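Local coordinates for protein RNase NGR3 (Nicotiana glutinosa, PDB 1VD3) that binds 2'-UMP in its active-site cleft and, as a member of the RNase T2 family, probably cleaves RNA, at residues S67-L72 against L107-Y112. Residues are numbered along the deposited sequence; the frame is centred on the assembly and turned at random.
Sequences SEISDL and LGERAY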
# COMPACT_ATOMS: atom_id res chain seq x y z
N SER A 67 -21.62 -3.79 -6.14
CA SER A 67 -22.34 -3.08 -7.19
C SER A 67 -21.91 -1.62 -7.28
O SER A 67 -21.88 -1.04 -8.36
CB SER A 67 -23.86 -3.16 -6.95
OG SER A 67 -24.24 -2.46 -5.78
N GLU A 68 -21.56 -1.03 -6.14
CA GLU A 68 -21.14 0.36 -6.10
C GLU A 68 -19.78 0.64 -6.73
O GLU A 68 -19.47 1.78 -7.08
CB GLU A 68 -21.14 0.87 -4.66
CG GLU A 68 -22.53 0.99 -4.06
CD GLU A 68 -22.49 1.35 -2.59
OE1 GLU A 68 -21.78 2.31 -2.22
OE2 GLU A 68 -23.18 0.67 -1.80
N ILE A 69 -18.96 -0.40 -6.87
CA ILE A 69 -17.64 -0.24 -7.46
C ILE A 69 -17.43 -1.21 -8.62
O ILE A 69 -16.31 -1.46 -9.04
CB ILE A 69 -16.53 -0.49 -6.40
CG1 ILE A 69 -16.69 -1.89 -5.80
CG2 ILE A 69 -16.61 0.57 -5.31
CD1 ILE A 69 -15.56 -2.28 -4.86
N SER A 70 -18.55 -1.71 -9.15
CA SER A 70 -18.55 -2.66 -10.26
C SER A 70 -17.56 -2.35 -11.38
O SER A 70 -16.80 -3.22 -11.80
CB SER A 70 -19.95 -2.75 -10.86
OG SER A 70 -20.91 -3.05 -9.86
N ASP A 71 -17.59 -1.12 -11.86
CA ASP A 71 -16.73 -0.69 -12.95
C ASP A 71 -15.26 -0.46 -12.57
O ASP A 71 -14.42 -0.24 -13.44
CB ASP A 71 -17.30 0.58 -13.58
CG ASP A 71 -17.40 1.73 -12.60
OD1 ASP A 71 -17.80 1.49 -11.44
OD2 ASP A 71 -17.09 2.87 -12.99
N LEU A 72 -14.97 -0.52 -11.27
CA LEU A 72 -13.60 -0.33 -10.79
C LEU A 72 -12.93 -1.67 -10.48
O LEU A 72 -11.71 -1.73 -10.31
CB LEU A 72 -13.61 0.53 -9.52
CG LEU A 72 -14.26 1.92 -9.62
CD1 LEU A 72 -14.16 2.61 -8.27
CD2 LEU A 72 -13.57 2.75 -10.69
N LEU A 107 -15.69 8.43 4.29
CA LEU A 107 -15.87 8.41 2.84
C LEU A 107 -16.92 7.37 2.44
O LEU A 107 -17.07 6.35 3.10
CB LEU A 107 -14.57 8.05 2.14
CG LEU A 107 -13.37 8.99 2.26
CD1 LEU A 107 -12.17 8.36 1.57
CD2 LEU A 107 -13.70 10.34 1.65
N GLY A 108 -17.63 7.66 1.36
CA GLY A 108 -18.62 6.72 0.86
C GLY A 108 -17.81 5.57 0.29
O GLY A 108 -16.62 5.73 0.04
N GLU A 109 -18.44 4.42 0.09
CA GLU A 109 -17.70 3.27 -0.42
C GLU A 109 -16.96 3.52 -1.73
O GLU A 109 -15.77 3.21 -1.84
CB GLU A 109 -18.64 2.07 -0.59
CG GLU A 109 -17.91 0.80 -0.98
CD GLU A 109 -18.84 -0.35 -1.28
OE1 GLU A 109 -19.58 -0.77 -0.36
OE2 GLU A 109 -18.84 -0.82 -2.43
N ARG A 110 -17.63 4.08 -2.72
CA ARG A 110 -16.96 4.32 -3.99
C ARG A 110 -15.85 5.37 -3.87
O ARG A 110 -14.80 5.25 -4.50
CB ARG A 110 -17.97 4.75 -5.06
CG ARG A 110 -17.37 4.82 -6.45
CD ARG A 110 -18.39 5.26 -7.49
NE ARG A 110 -17.75 5.43 -8.80
CZ ARG A 110 -17.56 4.45 -9.68
NH1 ARG A 110 -17.97 3.21 -9.42
NH2 ARG A 110 -16.95 4.72 -10.82
N ALA A 111 -16.08 6.38 -3.04
CA ALA A 111 -15.10 7.45 -2.85
C ALA A 111 -13.84 6.89 -2.19
O ALA A 111 -12.73 7.31 -2.51
CB ALA A 111 -15.69 8.56 -1.98
N TYR A 112 -14.04 5.94 -1.28
CA TYR A 112 -12.93 5.31 -0.57
C TYR A 112 -12.03 4.55 -1.54
O TYR A 112 -10.81 4.72 -1.55
CB TYR A 112 -13.47 4.33 0.48
CG TYR A 112 -12.39 3.60 1.26
CD1 TYR A 112 -11.64 4.26 2.24
CD2 TYR A 112 -12.10 2.26 1.00
CE1 TYR A 112 -10.63 3.59 2.94
CE2 TYR A 112 -11.10 1.59 1.68
CZ TYR A 112 -10.36 2.26 2.65
OH TYR A 112 -9.36 1.61 3.31
O HOH W 1 -20.38 4.95 -2.75
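Arg110 reaches from the first turn of helix 109-123 to the loop 67-72. CG is anti to the backbone N (chi1 -172°) and the rest of the chain is stretched out, which carries the guanidinium to the loop. There it grips the carboxylate of Asp71 end-on. Arg110 NH1 donates to Asp71 OD1 at 2.7 Å and Arg110 NH2 to Asp71 OD2 at 2.9 Å, each on a syn lone pair. The two planes are nearly coplanar, 9° apart. Arg110 NH1 also donates to Glu68 O at 3.1 Å, in the carbonyl plane. These three bonds fix the rotation of the guanidinium, and Leu72 CD1 lies over one of its faces. An alanine in place of Arg110 would remove all three bonds, and the loop would probably be held less firmly against the helix.

The Asp71-Arg110 pair lies toward solvent; the tight part is deeper. Buried Ile69 sets CG2 against the helix backbone, 4.0 Å from Arg110 CA, and against the carboxylate of Glu109. The Glu68 side is looser and exposed. Its carboxylate stacks over that of Glu109, with Glu68 OE2 and Glu109 OE1 4.1 Å apart, a likely repulsion. Glu109 OE1 accepts the backbone N-H of Asp65. A water links Glu68 OE1 to Arg110 N.

The contact joins the loop leading into helix 73-79 to the start of helix 109-123. Ile69 also packs on Phe113, while Glu109 touches Trp98 of helix 91-102, which carries the predicted catalytic residues Glu97 and His101.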